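Local coordinates for nitrate transport protein (Xanthomonas axonopodis pv. citri, PDB 3KSX) that binds alkanesulfonates, here the sulfonate buffer MOPS, as a periplasmic binding protein that probably delivers them to an ABC importer, at residues L42-Q47 with G240-D245; L155-I160 with Q297-K302. One frame throughout, in Å; residues are numbered along the deposited sequence.

Interaction 1 of 2, residues L42-Q47 with G240-D245; sequences LVLAKQ and GLLERD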
ATOM      1  N   LEU A  42      -9.355   0.224   6.490  1.00 34.58           N
ATOM      2  CA  LEU A  42      -9.810   1.609   6.290  1.00 34.18           C
ATOM      3  C   LEU A  42     -11.200   1.619   5.741  1.00 33.03           C
ATOM      4  O   LEU A  42     -12.005   2.515   6.058  1.00 31.97           O
ATOM      5  CB  LEU A  42      -8.864   2.364   5.362  1.00 34.33           C
ATOM      6  CG  LEU A  42      -7.406   2.418   5.863  1.00 36.70           C
ATOM      7  CD1 LEU A  42      -6.611   3.387   5.061  1.00 34.35           C
ATOM      8  CD2 LEU A  42      -7.374   2.797   7.324  1.00 39.32           C
ATOM      9  N   VAL A  43     -11.476   0.654   4.855  1.00 34.02           N
ATOM     10  CA  VAL A  43     -12.849   0.386   4.393  1.00 34.74           C
ATOM     11  C   VAL A  43     -13.772   0.160   5.599  1.00 35.24           C
ATOM     12  O   VAL A  43     -14.869   0.764   5.656  1.00 34.65           O
ATOM     13  CB  VAL A  43     -12.944  -0.803   3.298  1.00 33.83           C
ATOM     14  CG1 VAL A  43     -14.383  -1.125   2.944  1.00 36.68           C
ATOM     15  CG2 VAL A  43     -12.150  -0.454   2.004  1.00 35.94           C
ATOM     16  N   LEU A  44     -13.351  -0.662   6.576  1.00 34.19           N
ATOM     17  CA  LEU A  44     -14.180  -0.852   7.771  1.00 34.57           C
ATOM     18  C   LEU A  44     -14.310   0.409   8.594  1.00 34.34           C
ATOM     19  O   LEU A  44     -15.409   0.721   9.035  1.00 35.39           O
ATOM     20  CB  LEU A  44     -13.703  -1.995   8.657  1.00 32.98           C
ATOM     21  CG  LEU A  44     -14.025  -3.316   7.976  1.00 34.55           C
ATOM     22  CD1 LEU A  44     -13.433  -4.372   8.803  1.00 38.81           C
ATOM     23  CD2 LEU A  44     -15.540  -3.555   7.718  1.00 37.87           C
ATOM     24  N   ALA A  45     -13.200   1.107   8.820  1.00 33.60           N
ATOM     25  CA  ALA A  45     -13.276   2.404   9.494  1.00 33.55           C
ATOM     26  C   ALA A  45     -14.254   3.340   8.813  1.00 32.44           C
ATOM     27  O   ALA A  45     -15.061   3.955   9.474  1.00 34.51           O
ATOM     28  CB  ALA A  45     -11.882   3.048   9.671  1.00 34.29           C
ATOM     29  N   LYS A  46     -14.173   3.445   7.496  1.00 33.14           N
ATOM     30  CA  LYS A  46     -15.100   4.244   6.721  1.00 34.32           C
ATOM     31  C   LYS A  46     -16.552   3.776   6.971  1.00 35.16           C
ATOM     32  O   LYS A  46     -17.398   4.576   7.377  1.00 34.90           O
ATOM     33  CB  LYS A  46     -14.715   4.257   5.232  1.00 33.97           C
ATOM     34  CG  LYS A  46     -15.592   5.137   4.359  1.00 35.29           C
ATOM     35  CD  LYS A  46     -15.053   5.252   2.920  1.00 33.97           C
ATOM     36  CE  LYS A  46     -16.069   6.014   2.059  1.00 36.13           C
ATOM     37  NZ  LYS A  46     -17.489   5.624   2.334  1.00 41.52           N
ATOM     38  N   GLN A  47     -16.841   2.493   6.794  1.00 36.31           N
ATOM     39  CA  GLN A  47     -18.221   2.080   6.820  1.00 37.69           C
ATOM     40  C   GLN A  47     -18.790   2.117   8.230  1.00 36.55           C
ATOM     41  O   GLN A  47     -20.000   2.419   8.398  1.00 38.53           O
ATOM     42  CB  GLN A  47     -18.460   0.708   6.166  1.00 37.97           C
ATOM     43  CG  GLN A  47     -17.854   0.490   4.769  1.00 44.22           C
ATOM     44  CD  GLN A  47     -17.970   1.691   3.805  1.00 50.54           C
ATOM     45  OE1 GLN A  47     -19.033   2.315   3.681  1.00 54.87           O
ATOM     46  NE2 GLN A  47     -16.857   2.007   3.110  1.00 49.23           N
ATOM     47  N   GLY A 240      -8.063  -4.089  14.071  1.00 35.16           N
ATOM     48  CA  GLY A 240      -8.419  -5.168  14.988  1.00 36.10           C
ATOM     49  C   GLY A 240      -9.704  -5.821  14.556  1.00 36.21           C
ATOM     50  O   GLY A 240      -9.880  -6.995  14.761  1.00 37.17           O
ATOM     51  N   LEU A 241     -10.596  -5.060  13.930  1.00 36.31           N
ATOM     52  CA  LEU A 241     -11.837  -5.619  13.347  1.00 37.19           C
ATOM     53  C   LEU A 241     -11.720  -6.908  12.517  1.00 37.08           C
ATOM     54  O   LEU A 241     -12.598  -7.784  12.544  1.00 37.12           O
ATOM     55  CB  LEU A 241     -12.515  -4.551  12.484  1.00 37.02           C
ATOM     56  CG  LEU A 241     -13.147  -3.428  13.317  1.00 37.22           C
ATOM     57  CD1 LEU A 241     -14.066  -2.546  12.499  1.00 31.44           C
ATOM     58  CD2 LEU A 241     -13.884  -4.052  14.524  1.00 34.05           C
ATOM     59  N   LEU A 242     -10.665  -6.997  11.731  1.00 37.97           N
ATOM     60  CA  LEU A 242     -10.416  -8.176  10.901  1.00 39.58           C
ATOM     61  C   LEU A 242     -10.194  -9.464  11.690  1.00 40.87           C
ATOM     62  O   LEU A 242     -10.411 -10.561  11.154  1.00 41.34           O
ATOM     63  CB  LEU A 242      -9.198  -7.927  10.000  1.00 39.38           C
ATOM     64  CG  LEU A 242      -9.223  -6.733   9.047  1.00 40.66           C
ATOM     65  CD1 LEU A 242      -7.808  -6.506   8.468  1.00 39.81           C
ATOM     66  CD2 LEU A 242     -10.278  -6.918   7.993  1.00 38.38           C
ATOM     67  N   GLU A 243      -9.711  -9.328  12.931  1.00 42.21           N
ATOM     68  CA  GLU A 243      -9.606 -10.452  13.884  1.00 43.22           C
ATOM     69  C   GLU A 243     -10.791 -10.512  14.880  1.00 42.27           C
ATOM     70  O   GLU A 243     -11.516 -11.522  14.920  1.00 41.71           O
ATOM     71  CB  GLU A 243      -8.287 -10.363  14.659  1.00 43.92           C
ATOM     72  CG  GLU A 243      -7.063 -10.675  13.812  1.00 48.70           C
ATOM     73  CD  GLU A 243      -6.705 -12.178  13.769  1.00 57.24           C
ATOM     74  OE1 GLU A 243      -7.583 -13.052  14.082  1.00 61.78           O
ATOM     75  OE2 GLU A 243      -5.523 -12.472  13.408  1.00 59.99           O
ATOM     76  N   ARG A 244     -10.976  -9.441  15.667  1.00 41.39           N
ATOM     77  CA  ARG A 244     -12.092  -9.387  16.677  1.00 40.91           C
ATOM     78  C   ARG A 244     -13.507  -9.543  16.108  1.00 40.66           C
ATOM     79  O   ARG A 244     -14.444  -9.939  16.837  1.00 39.90           O
ATOM     80  CB  ARG A 244     -11.995  -8.140  17.591  1.00 42.09           C
ATOM     81  CG  ARG A 244     -12.074  -6.747  16.935  1.00 45.04           C
ATOM     82  CD  ARG A 244     -12.251  -5.646  18.021  1.00 49.50           C
ATOM     83  NE  ARG A 244     -11.536  -4.404  17.726  1.00 55.25           N
ATOM     84  CZ  ARG A 244     -10.213  -4.233  17.871  1.00 58.72           C
ATOM     85  NH1 ARG A 244      -9.418  -5.232  18.287  1.00 61.71           N
ATOM     86  NH2 ARG A 244      -9.663  -3.059  17.588  1.00 57.48           N
ATOM     87  N   ASP A 245     -13.668  -9.262  14.814  1.00 39.80           N
ATOM     88  CA  ASP A 245     -15.006  -9.320  14.147  1.00 39.82           C
ATOM     89  C   ASP A 245     -14.899 -10.026  12.808  1.00 39.67           C
ATOM     90  O   ASP A 245     -15.329  -9.486  11.775  1.00 39.29           O
ATOM     91  CB  ASP A 245     -15.624  -7.911  13.966  1.00 38.89           C
ATOM     92  CG  ASP A 245     -17.107  -7.959  13.540  1.00 39.73           C
ATOM     93  OD1 ASP A 245     -17.754  -8.976  13.841  1.00 38.16           O
ATOM     94  OD2 ASP A 245     -17.652  -6.994  12.903  1.00 38.75           O
TER
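L44, L241 and L242 make this contact entirely from aliphatic carbon. The tip of the L44 side chain does most of the touching: its CD1 lies 3.8 Å from CB of L241 and 4.1 Å from CD2 of L242, a methyl that meets both of two consecutive leucines. L241 returns the contact with its CD1, 3.9 Å from CB of L44, and the two side chains lie at a slant to each other. In L44 the CG sits beside the backbone N (chi1 -72°) with the chain then extended, which carries CD1 out from helix 40-48. Leucine suits these places because its methyl-tipped, purely aliphatic chain reaches across and carries no polar atom to satisfy.

The backbone bonds lie within each segment. G240 O accepts from both E243 N (3.0 Å) and R244 N (2.8 Å) in the closing turn of helix 225-244, and D245, just beyond it, is the N-cap residue of helix 246-257. L44 also touches S249 and T252 of that next helix, so it packs beside the junction of two successive helices.

With dispersion forces and the burial of leucine carbon as its chemistry, the contact is short-ranged and lacks the directional demands of hydrogen bonding.

Interaction 2 of 2, residues L155-I160 with Q297-K302; sequences LSMRDI and QRLLPK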
ATOM      1  N   LEU A 155      18.384 -10.857 -11.500  1.00 30.83           N
ATOM      2  CA  LEU A 155      17.791 -10.024 -12.541  1.00 30.31           C
ATOM      3  C   LEU A 155      17.635  -8.598 -12.037  1.00 30.19           C
ATOM      4  O   LEU A 155      17.434  -8.404 -10.862  1.00 30.36           O
ATOM      5  CB  LEU A 155      16.404 -10.577 -12.944  1.00 29.81           C
ATOM      6  CG  LEU A 155      16.444 -11.899 -13.708  1.00 30.61           C
ATOM      7  CD1 LEU A 155      15.022 -12.508 -13.840  1.00 25.78           C
ATOM      8  CD2 LEU A 155      17.051 -11.698 -15.060  1.00 30.41           C
ATOM      9  N   SER A 156      17.765  -7.604 -12.893  1.00 31.28           N
ATOM     10  CA  SER A 156      17.454  -6.280 -12.383  1.00 32.64           C
ATOM     11  C   SER A 156      16.240  -5.758 -13.116  1.00 32.11           C
ATOM     12  O   SER A 156      15.719  -6.397 -14.048  1.00 30.05           O
ATOM     13  CB  SER A 156      18.624  -5.305 -12.575  1.00 33.18           C
ATOM     14  OG  SER A 156      18.818  -5.131 -13.962  1.00 36.18           O
ATOM     15  N   MET A 157      15.853  -4.535 -12.751  1.00 32.65           N
ATOM     16  CA  MET A 157      14.769  -3.880 -13.407  1.00 33.30           C
ATOM     17  C   MET A 157      15.108  -3.674 -14.890  1.00 33.45           C
ATOM     18  O   MET A 157      14.205  -3.611 -15.733  1.00 35.53           O
ATOM     19  CB  MET A 157      14.407  -2.536 -12.722  1.00 32.95           C
ATOM     20  CG  MET A 157      13.932  -2.745 -11.258  1.00 35.35           C
ATOM     21  SD  MET A 157      12.426  -3.723 -11.140  1.00 36.75           S
ATOM     22  CE  MET A 157      11.412  -2.796 -12.269  1.00 29.84           C
ATOM     23  N   ARG A 158      16.380  -3.598 -15.252  1.00 34.34           N
ATOM     24  CA  ARG A 158      16.683  -3.448 -16.681  1.00 34.52           C
ATOM     25  C   ARG A 158      16.621  -4.763 -17.448  1.00 34.51           C
ATOM     26  O   ARG A 158      16.863  -4.759 -18.645  1.00 35.11           O
ATOM     27  CB  ARG A 158      17.996  -2.695 -16.945  1.00 35.92           C
ATOM     28  CG  ARG A 158      19.243  -3.204 -16.224  1.00 41.55           C
ATOM     29  CD  ARG A 158      20.372  -2.079 -15.966  1.00 47.12           C
ATOM     30  NE  ARG A 158      21.128  -2.377 -14.736  1.00 47.36           N
ATOM     31  CZ  ARG A 158      21.558  -3.597 -14.375  1.00 48.41           C
ATOM     32  NH1 ARG A 158      21.389  -4.653 -15.190  1.00 49.61           N
ATOM     33  NH2 ARG A 158      22.179  -3.770 -13.192  1.00 46.35           N
ATOM     34  N   ASP A 159      16.350  -5.881 -16.761  1.00 30.86           N
ATOM     35  CA  ASP A 159      16.265  -7.176 -17.459  1.00 31.21           C
ATOM     36  C   ASP A 159      14.830  -7.533 -17.845  1.00 30.03           C
ATOM     37  O   ASP A 159      14.557  -8.597 -18.428  1.00 29.53           O
ATOM     38  CB  ASP A 159      16.840  -8.289 -16.590  1.00 28.99           C
ATOM     39  CG  ASP A 159      18.304  -8.119 -16.309  1.00 33.58           C
ATOM     40  OD1 ASP A 159      19.051  -7.786 -17.246  1.00 33.47           O
ATOM     41  OD2 ASP A 159      18.738  -8.310 -15.145  1.00 29.54           O
ATOM     42  N   ILE A 160      13.894  -6.674 -17.444  1.00 30.03           N
ATOM     43  CA  ILE A 160      12.452  -6.942 -17.643  1.00 29.78           C
ATOM     44  C   ILE A 160      11.900  -5.698 -18.316  1.00 31.12           C
ATOM     45  O   ILE A 160      12.550  -4.654 -18.291  1.00 32.72           O
ATOM     46  CB  ILE A 160      11.692  -7.355 -16.361  1.00 31.11           C
ATOM     47  CG1 ILE A 160      11.702  -6.272 -15.279  1.00 29.79           C
ATOM     48  CG2 ILE A 160      12.314  -8.614 -15.705  1.00 29.55           C
ATOM     49  CD1 ILE A 160      10.687  -5.208 -15.470  1.00 29.70           C
ATOM     50  N   GLN A 297      20.123   1.842  -7.646  1.00 35.21           N
ATOM     51  CA  GLN A 297      19.567   1.203  -8.860  1.00 35.37           C
ATOM     52  C   GLN A 297      19.037   2.176  -9.905  1.00 36.86           C
ATOM     53  O   GLN A 297      18.427   1.760 -10.897  1.00 36.69           O
ATOM     54  CB  GLN A 297      18.458   0.219  -8.461  1.00 36.10           C
ATOM     55  CG  GLN A 297      18.965  -0.992  -7.691  1.00 35.29           C
ATOM     56  CD  GLN A 297      19.995  -1.814  -8.446  1.00 39.83           C
ATOM     57  OE1 GLN A 297      20.940  -2.344  -7.854  1.00 42.33           O
ATOM     58  NE2 GLN A 297      19.808  -1.933  -9.749  1.00 38.32           N
ATOM     59  N   ARG A 298      19.290   3.469  -9.703  1.00 36.40           N
ATOM     60  CA  ARG A 298      18.863   4.493 -10.647  1.00 38.41           C
ATOM     61  C   ARG A 298      17.341   4.513 -10.893  1.00 37.55           C
ATOM     62  O   ARG A 298      16.859   4.827 -11.998  1.00 37.62           O
ATOM     63  CB  ARG A 298      19.599   4.300 -11.957  1.00 39.56           C
ATOM     64  CG  ARG A 298      21.114   4.206 -11.855  1.00 44.37           C
ATOM     65  CD  ARG A 298      21.716   4.241 -13.290  1.00 54.77           C
ATOM     66  NE  ARG A 298      21.522   3.012 -14.110  1.00 62.72           N
ATOM     67  CZ  ARG A 298      20.531   2.769 -15.002  1.00 65.40           C
ATOM     68  NH1 ARG A 298      19.545   3.654 -15.225  1.00 64.77           N
ATOM     69  NH2 ARG A 298      20.522   1.604 -15.678  1.00 66.23           N
ATOM     70  N   LEU A 299      16.574   4.190  -9.861  1.00 36.06           N
ATOM     71  CA  LEU A 299      15.119   4.236  -9.960  1.00 35.66           C
ATOM     72  C   LEU A 299      14.521   5.517  -9.364  1.00 35.62           C
ATOM     73  O   LEU A 299      13.322   5.781  -9.520  1.00 34.74           O
ATOM     74  CB  LEU A 299      14.526   3.003  -9.287  1.00 35.54           C
ATOM     75  CG  LEU A 299      15.066   1.659  -9.753  1.00 36.63           C
ATOM     76  CD1 LEU A 299      14.500   0.541  -8.965  1.00 37.75           C
ATOM     77  CD2 LEU A 299      14.755   1.440 -11.224  1.00 36.79           C
ATOM     78  N   LEU A 300      15.357   6.293  -8.660  1.00 34.74           N
ATOM     79  CA  LEU A 300      14.994   7.588  -8.119  1.00 34.15           C
ATOM     80  C   LEU A 300      16.123   8.528  -8.551  1.00 36.51           C
ATOM     81  O   LEU A 300      17.296   8.101  -8.612  1.00 36.44           O
ATOM     82  CB  LEU A 300      14.942   7.531  -6.575  1.00 33.96           C
ATOM     83  CG  LEU A 300      13.706   6.868  -5.927  1.00 30.02           C
ATOM     84  CD1 LEU A 300      13.851   6.980  -4.472  1.00 35.92           C
ATOM     85  CD2 LEU A 300      12.481   7.633  -6.325  1.00 30.47           C
ATOM     86  N   PRO A 301      15.778   9.777  -8.844  1.00 38.71           N
ATOM     87  CA  PRO A 301      16.769  10.743  -9.258  1.00 41.18           C
ATOM     88  C   PRO A 301      17.657  11.242  -8.108  1.00 43.25           C
ATOM     89  O   PRO A 301      18.878  11.259  -8.288  1.00 42.98           O
ATOM     90  CB  PRO A 301      15.937  11.849  -9.912  1.00 40.73           C
ATOM     91  CG  PRO A 301      14.612  11.740  -9.367  1.00 40.79           C
ATOM     92  CD  PRO A 301      14.411  10.315  -8.917  1.00 38.79           C
ATOM     93  N   LYS A 302      17.061  11.598  -6.958  1.00 43.43           N
ATOM     94  CA  LYS A 302      17.776  12.101  -5.757  1.00 44.03           C
ATOM     95  C   LYS A 302      18.028  10.944  -4.812  1.00 43.46           C
ATOM     96  O   LYS A 302      17.207  10.006  -4.767  1.00 42.85           O
ATOM     97  CB  LYS A 302      16.876  13.082  -4.968  1.00 44.54           C
ATOM     98  CG  LYS A 302      16.313  14.332  -5.667  1.00 47.61           C
ATOM     99  CD  LYS A 302      17.272  14.924  -6.713  1.00 57.18           C
ATOM    100  CE  LYS A 302      16.652  14.855  -8.147  1.00 59.90           C
ATOM    101  NZ  LYS A 302      17.632  14.695  -9.279  1.00 62.17           N
TER
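With its CG wedged between the backbone N and the carbonyl carbon (chi1 52°) and its chain extended from there to NE, R158 reaches toward R298, whose own chain bends at chi3 (-72°). The two side chains cross at about a right angle. NH2 of R298 comes 3.7 Å from CD of R158, near the plane of the R158 guanidinium and at its edge, while the two guanidinium planes are 29° apart. NH2 of R298 is also 4.1 Å from NE of R158; these like charges would probably disfavour the approach somewhat, although the long aliphatic part of arginine lets a methylene do the touching.

Both loops are shaped by their own turns. S156 OG accepts from R158 N in an ST turn, S156 N gives a nearly straight 2.6 Å bond to D159 OD2, and the short side chains of serine and aspartate suit this folding back onto nearby backbone. R298, at positive phi, is the C-prime residue of the Schellman motif ending helix 281-296, which turns the chain and brings L299 round.

The apolar half pairs M157 CG with L299 CD1 at 4.0 Å, again at about a right angle. Flexible, unbranched methionine is bent at chi2 and chi3, and it also packs on H143 and L147 of helix 141-152 and on F136; L299 rests on F294 of its own preceding helix.

From the N terminus, helix 40-48 follows the first strand and supplies the early half of interaction 1, which closes on the end of helix 225-244 after 192 intervening residues. Inside that span, the loop between helix 141-152 and strand 161-164 begins interaction 2, whose partner comes only after helix 281-296. The two loops therefore cross rather than nest. Interaction 1 ties helix 40-48, which follows strand 30-36 of one five-strand sheet, to the end of helix 225-244, where helix 246-257 begins; interaction 2 joins a loop leading into the edge strand of the other sheet to the chain beyond helix 281-296. Their centres are 37 Å apart, on opposite sides of the chain's centre, and they do not touch.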